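PDB 6OSU: D-alanyl-D-alanine carboxypeptidase (Penicillin binding protein) family protein from Francisella tularensis subsp. tularensis, which probably removes C-terminal D-alanine from peptidoglycan precursor peptides, as a serine-type D-Ala-D-Ala carboxypeptidase of the peptidase S11 family. Local coordinates for residues 328-333 against 365-370; 43-48 against 182-187. One frame throughout, in Å; residues are numbered along the deposited sequence.

Contact 1 (328-333 against 365-370); sequences YENVLL and YKTVPK
Y328 and P369 lie side by side and point the same way, with ring atom CE1 of Y328 3.9 Å from CG of P369. On the face shared by E329, V331, K366 and V368, the two valines cross at about a right angle and meet through their CG2 methyls. CG2 of V368 is turned between its own backbone N and carbonyl carbon (CG1 at chi1 -63°), which directs it to V331. On the opposite face, which carries N330, L332 and Y365, the Y365 ring crosses the N330 side chain at about a right angle, its OH 3.4 Å from CB of N330, while L332 N lies at the ring edge.

The backbones run antiparallel, their axes at 143°. V331 and K366 form a hydrogen-bonded pair: V331 N to K366 O spans 3.0 Å and K366 N to V331 O 3.1 Å, both nearly straight. V368 N also donates to E329 O at 2.8 Å. At the polar edge the K370 chain bends at chi3 and chi4, and NZ donates to Y328 O at 2.9 Å.

Strand 328-334 leaves helix 310-327 at Y328. Y328 and T367 pack on V51 of strand 50-54 and F300 of strand 298-307, whereas K366 and V368 touch I410 of strand 409-417, placing the ribbon between the catalytic-domain sheet and the C-terminal one.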
loop_
_atom_site.group_PDB
_atom_site.type_symbol
_atom_site.label_atom_id
_atom_site.label_comp_id
_atom_site.label_asym_id
_atom_site.label_seq_id
_atom_site.Cartn_x
_atom_site.Cartn_y
_atom_site.Cartn_z
ATOM N N TYR A 328 -6.547 -12.879 9.068
ATOM C CA TYR A 328 -6.783 -11.659 9.826
ATOM C C TYR A 328 -8.123 -11.047 9.436
ATOM O O TYR A 328 -8.817 -11.518 8.530
ATOM C CB TYR A 328 -5.638 -10.661 9.633
ATOM C CG TYR A 328 -4.410 -11.030 10.426
ATOM C CD1 TYR A 328 -4.218 -10.537 11.709
ATOM C CD2 TYR A 328 -3.452 -11.889 9.902
ATOM C CE1 TYR A 328 -3.100 -10.876 12.448
ATOM C CE2 TYR A 328 -2.329 -12.236 10.634
ATOM C CZ TYR A 328 -2.160 -11.724 11.908
ATOM O OH TYR A 328 -1.049 -12.065 12.642
ATOM N N GLU A 329 -8.471 -9.968 10.132
ATOM C CA GLU A 329 -9.820 -9.427 10.119
ATOM C C GLU A 329 -9.794 -8.059 10.781
ATOM O O GLU A 329 -9.063 -7.857 11.756
ATOM C CB GLU A 329 -10.772 -10.369 10.866
ATOM C CG GLU A 329 -12.231 -10.242 10.510
ATOM C CD GLU A 329 -13.027 -11.448 10.975
ATOM O OE1 GLU A 329 -13.169 -11.635 12.200
ATOM O OE2 GLU A 329 -13.492 -12.226 10.112
ATOM N N ASN A 330 -10.577 -7.126 10.247
ATOM C CA ASN A 330 -10.738 -5.805 10.844
ATOM C C ASN A 330 -11.996 -5.813 11.702
ATOM O O ASN A 330 -13.080 -6.159 11.217
ATOM C CB ASN A 330 -10.813 -4.714 9.776
ATOM C CG ASN A 330 -9.444 -4.306 9.262
ATOM O OD1 ASN A 330 -8.428 -4.891 9.639
ATOM N ND2 ASN A 330 -9.411 -3.304 8.395
ATOM N N VAL A 331 -11.846 -5.448 12.976
ATOM C CA VAL A 331 -12.940 -5.447 13.938
ATOM C C VAL A 331 -12.924 -4.130 14.704
ATOM O O VAL A 331 -11.865 -3.670 15.149
ATOM C CB VAL A 331 -12.844 -6.637 14.919
ATOM C CG1 VAL A 331 -13.995 -6.602 15.909
ATOM C CG2 VAL A 331 -12.836 -7.958 14.163
ATOM N N LEU A 332 -14.099 -3.522 14.856
ATOM C CA LEU A 332 -14.263 -2.360 15.727
ATOM C C LEU A 332 -14.458 -2.877 17.147
ATOM O O LEU A 332 -15.573 -3.210 17.550
ATOM C CB LEU A 332 -15.438 -1.499 15.278
ATOM C CG LEU A 332 -15.672 -0.234 16.106
ATOM C CD1 LEU A 332 -14.565 0.781 15.858
ATOM C CD2 LEU A 332 -17.039 0.368 15.821
ATOM N N LEU A 333 -13.365 -2.948 17.908
ATOM C CA LEU A 333 -13.437 -3.507 19.253
ATOM C C LEU A 333 -14.120 -2.556 20.229
ATOM O O LEU A 333 -14.756 -3.005 21.189
ATOM C CB LEU A 333 -12.034 -3.856 19.745
ATOM C CG LEU A 333 -11.254 -4.790 18.817
ATOM C CD1 LEU A 333 -9.789 -4.880 19.219
ATOM C CD2 LEU A 333 -11.892 -6.165 18.820
ATOM N N TYR A 365 -10.204 0.298 16.452
ATOM C CA TYR A 365 -10.424 -0.396 15.190
ATOM C C TYR A 365 -9.114 -1.085 14.844
ATOM O O TYR A 365 -8.131 -0.417 14.503
ATOM C CB TYR A 365 -10.863 0.586 14.104
ATOM C CG TYR A 365 -11.255 -0.046 12.789
ATOM C CD1 TYR A 365 -12.277 -0.988 12.721
ATOM C CD2 TYR A 365 -10.621 0.317 11.608
ATOM C CE1 TYR A 365 -12.641 -1.562 11.511
ATOM C CE2 TYR A 365 -10.976 -0.247 10.400
ATOM C CZ TYR A 365 -11.985 -1.184 10.354
ATOM O OH TYR A 365 -12.333 -1.746 9.146
ATOM N N LYS A 366 -9.089 -2.416 14.951
ATOM C CA LYS A 366 -7.839 -3.160 14.933
ATOM C C LYS A 366 -7.916 -4.344 13.975
ATOM O O LYS A 366 -8.981 -4.932 13.761
ATOM C CB LYS A 366 -7.484 -3.647 16.350
ATOM C CG LYS A 366 -6.019 -4.010 16.549
ATOM C CD LYS A 366 -5.742 -4.439 17.985
ATOM C CE LYS A 366 -4.433 -5.221 18.103
ATOM N NZ LYS A 366 -3.221 -4.349 18.092
ATOM N N THR A 367 -6.766 -4.680 13.395
ATOM C CA THR A 367 -6.613 -5.886 12.588
ATOM C C THR A 367 -6.154 -7.015 13.505
ATOM O O THR A 367 -5.036 -6.982 14.031
ATOM C CB THR A 367 -5.618 -5.655 11.454
ATOM O OG1 THR A 367 -6.088 -4.596 10.611
ATOM C CG2 THR A 367 -5.442 -6.918 10.626
ATOM N N VAL A 368 -7.013 -8.009 13.705
ATOM C CA VAL A 368 -6.746 -9.083 14.660
ATOM C C VAL A 368 -6.956 -10.420 13.958
ATOM O O VAL A 368 -7.642 -10.496 12.928
ATOM C CB VAL A 368 -7.644 -8.965 15.914
ATOM C CG1 VAL A 368 -7.355 -7.667 16.656
ATOM C CG2 VAL A 368 -9.109 -9.043 15.528
ATOM N N PRO A 369 -6.360 -11.493 14.481
ATOM C CA PRO A 369 -6.586 -12.816 13.885
ATOM C C PRO A 369 -8.060 -13.194 13.911
ATOM O O PRO A 369 -8.770 -12.923 14.882
ATOM C CB PRO A 369 -5.754 -13.749 14.770
ATOM C CG PRO A 369 -4.701 -12.866 15.367
ATOM C CD PRO A 369 -5.355 -11.535 15.560
ATOM N N LYS A 370 -8.516 -13.824 12.820
ATOM C CA LYS A 370 -9.895 -14.300 12.757
ATOM C C LYS A 370 -10.219 -15.210 13.932
ATOM O O LYS A 370 -11.331 -15.173 14.470
ATOM C CB LYS A 370 -10.144 -15.048 11.448
ATOM C CG LYS A 370 -10.376 -14.183 10.227
ATOM C CD LYS A 370 -10.984 -15.023 9.110
ATOM C CE LYS A 370 -10.147 -14.980 7.840
ATOM N NZ LYS A 370 -10.175 -13.643 7.179
#

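Contact 2 (43-48 against 182-187); sequences MDYRTG and LARSYI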
loop_
_atom_site.group_PDB
_atom_site.type_symbol
_atom_site.label_atom_id
_atom_site.label_comp_id
_atom_site.label_asym_id
_atom_site.label_seq_id
_atom_site.Cartn_x
_atom_site.Cartn_y
_atom_site.Cartn_z
ATOM N N MET A 43 1.118 -4.756 6.149
ATOM C CA MET A 43 0.330 -3.780 6.885
ATOM C C MET A 43 -1.095 -3.760 6.354
ATOM O O MET A 43 -1.315 -3.840 5.142
ATOM C CB MET A 43 0.963 -2.384 6.774
ATOM C CG MET A 43 0.056 -1.240 7.171
ATOM S SD MET A 43 0.793 0.369 6.825
ATOM C CE MET A 43 2.208 0.333 7.923
ATOM N N ASP A 44 -2.061 -3.662 7.265
ATOM C CA ASP A 44 -3.451 -3.478 6.874
ATOM C C ASP A 44 -3.701 -2.020 6.509
ATOM O O ASP A 44 -3.188 -1.103 7.155
ATOM C CB ASP A 44 -4.396 -3.917 7.994
ATOM C CG ASP A 44 -5.853 -3.646 7.666
ATOM O OD1 ASP A 44 -6.357 -2.563 8.029
ATOM O OD2 ASP A 44 -6.488 -4.509 7.022
ATOM N N TYR A 45 -4.500 -1.811 5.463
ATOM C CA TYR A 45 -4.636 -0.474 4.897
ATOM C C TYR A 45 -5.481 0.430 5.786
ATOM O O TYR A 45 -5.110 1.581 6.046
ATOM C CB TYR A 45 -5.232 -0.560 3.491
ATOM C CG TYR A 45 -5.713 0.772 2.972
ATOM C CD1 TYR A 45 -4.812 1.785 2.664
ATOM C CD2 TYR A 45 -7.068 1.022 2.797
ATOM C CE1 TYR A 45 -5.249 3.009 2.199
ATOM C CE2 TYR A 45 -7.515 2.241 2.328
ATOM C CZ TYR A 45 -6.600 3.230 2.030
ATOM O OH TYR A 45 -7.041 4.444 1.566
ATOM N N ARG A 46 -6.622 -0.068 6.262
ATOM C CA ARG A 46 -7.543 0.800 6.988
ATOM C C ARG A 46 -7.079 1.068 8.417
ATOM O O ARG A 46 -7.261 2.178 8.928
ATOM C CB ARG A 46 -8.948 0.197 6.976
ATOM C CG ARG A 46 -9.661 0.363 5.641
ATOM C CD ARG A 46 -11.048 -0.250 5.659
ATOM N NE ARG A 46 -11.005 -1.696 5.853
ATOM C CZ ARG A 46 -12.076 -2.485 5.818
ATOM N NH1 ARG A 46 -13.278 -1.966 5.592
ATOM N NH2 ARG A 46 -11.949 -3.791 6.008
ATOM N N THR A 47 -6.480 0.081 9.078
ATOM C CA THR A 47 -6.040 0.279 10.452
ATOM C C THR A 47 -4.602 0.760 10.556
ATOM O O THR A 47 -4.212 1.280 11.608
ATOM C CB THR A 47 -6.170 -1.019 11.260
ATOM O OG1 THR A 47 -5.312 -2.018 10.692
ATOM C CG2 THR A 47 -7.610 -1.524 11.262
ATOM N N GLY A 48 -3.808 0.601 9.499
ATOM C CA GLY A 48 -2.384 0.822 9.601
ATOM C C GLY A 48 -1.643 -0.214 10.413
ATOM O O GLY A 48 -0.419 -0.104 10.559
ATOM N N LEU A 182 4.440 5.064 2.730
ATOM C CA LEU A 182 4.236 5.787 1.480
ATOM C C LEU A 182 3.080 5.189 0.686
ATOM O O LEU A 182 2.199 5.915 0.206
ATOM C CB LEU A 182 5.523 5.774 0.654
ATOM C CG LEU A 182 5.428 6.378 -0.748
ATOM C CD1 LEU A 182 4.958 7.816 -0.664
ATOM C CD2 LEU A 182 6.774 6.289 -1.457
ATOM N N ALA A 183 3.059 3.861 0.551
ATOM C CA ALA A 183 2.002 3.212 -0.220
ATOM C C ALA A 183 0.631 3.490 0.383
ATOM O O ALA A 183 -0.312 3.835 -0.334
ATOM C CB ALA A 183 2.260 1.709 -0.304
ATOM N N ARG A 184 0.503 3.350 1.706
ATOM C CA ARG A 184 -0.780 3.605 2.359
ATOM C C ARG A 184 -1.257 5.032 2.109
ATOM O O ARG A 184 -2.437 5.259 1.816
ATOM C CB ARG A 184 -0.675 3.332 3.858
ATOM C CG ARG A 184 -1.989 3.473 4.606
ATOM C CD ARG A 184 -1.827 3.131 6.084
ATOM N NE ARG A 184 -3.107 3.124 6.789
ATOM C CZ ARG A 184 -3.430 3.960 7.771
ATOM N NH1 ARG A 184 -2.562 4.875 8.184
ATOM N NH2 ARG A 184 -4.621 3.873 8.350
ATOM N N SER A 185 -0.352 6.007 2.220
ATOM C CA SER A 185 -0.717 7.387 1.914
ATOM C C SER A 185 -1.154 7.533 0.459
ATOM O O SER A 185 -2.102 8.269 0.153
ATOM C CB SER A 185 0.461 8.311 2.222
ATOM O OG SER A 185 0.136 9.659 1.947
ATOM N N TYR A 186 -0.477 6.830 -0.451
ATOM C CA TYR A 186 -0.808 6.905 -1.872
ATOM C C TYR A 186 -2.219 6.390 -2.136
ATOM O O TYR A 186 -3.012 7.046 -2.822
ATOM C CB TYR A 186 0.227 6.109 -2.669
ATOM C CG TYR A 186 0.383 6.505 -4.118
ATOM C CD1 TYR A 186 1.643 6.736 -4.654
ATOM C CD2 TYR A 186 -0.713 6.614 -4.956
ATOM C CE1 TYR A 186 1.802 7.083 -5.978
ATOM C CE2 TYR A 186 -0.566 6.962 -6.282
ATOM C CZ TYR A 186 0.695 7.195 -6.786
ATOM O OH TYR A 186 0.851 7.543 -8.107
ATOM N N ILE A 187 -2.549 5.210 -1.598
ATOM C CA ILE A 187 -3.891 4.650 -1.765
ATOM C C ILE A 187 -4.943 5.638 -1.291
ATOM O O ILE A 187 -5.993 5.809 -1.920
ATOM C CB ILE A 187 -4.026 3.319 -1.000
ATOM C CG1 ILE A 187 -2.842 2.402 -1.265
ATOM C CG2 ILE A 187 -5.318 2.620 -1.378
ATOM C CD1 ILE A 187 -2.679 2.105 -2.675
#
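R184 of helix 176-189 grips the turn after strand 39-44 through backbone carbonyls. Its NE donates to Y45 O at 2.6 Å with an N-H...O angle of 168°, and NH2 donates to R46 O at 3.2 Å; both acceptors lie close to the guanidinium plane. The second bond is more bent and meets R46 O from above its carbonyl plane. A weak bond from NH2 to Y45 O adds to the grip. CG of R184, anti to the backbone N (chi1 -176°), comes beside CD1 of Y45, and the extended chain beyond it carries NE to the turn. One guanidinium face carries CA of G48.

Packing contacts accompany these bonds. I187 CG2 lies over a face of the Y45 ring, 4.0 Å from its centroid, a CH-pi contact, and CB of I187 approaches CE1 of Y45. SD of M43 meets CD of R184 at 3.9 Å, the two side chains crossing at about a right angle.

Within the turn, D44 OD1 accepts from T47 N at 2.8 Å, an Asx motif, and from T47 OG1 at 2.9 Å.

The chemistry thus joins a cationic side chain to neutral carbonyls: one guanidinium ties two successive peptide groups of a turn, itself bridged internally by D44, to the helix.

Overall arrangement
From the N terminus, strand 39-44 and its turn come first; contact 2 then closes a loop of 133 intervening residues when helix 176-189 arrives. Contact 1 opens later and closes across only 31 residues, so the two are in series, neither nested nor crossed. Contact 2 ties the catalytic five-stranded sheet to a helix of the same carboxypeptidase domain, whereas contact 1 pairs two strands within the C-terminal domain of the penicillin-binding protein 5 type. Their centres are 15 Å apart, yet they touch: T367 OG1 and T47 OG1 are 2.7 Å apart, a probable hydrogen bond. The turn at 45-48 therefore faces the helix through contact 2 and the ribbon of contact 1, linking both domains.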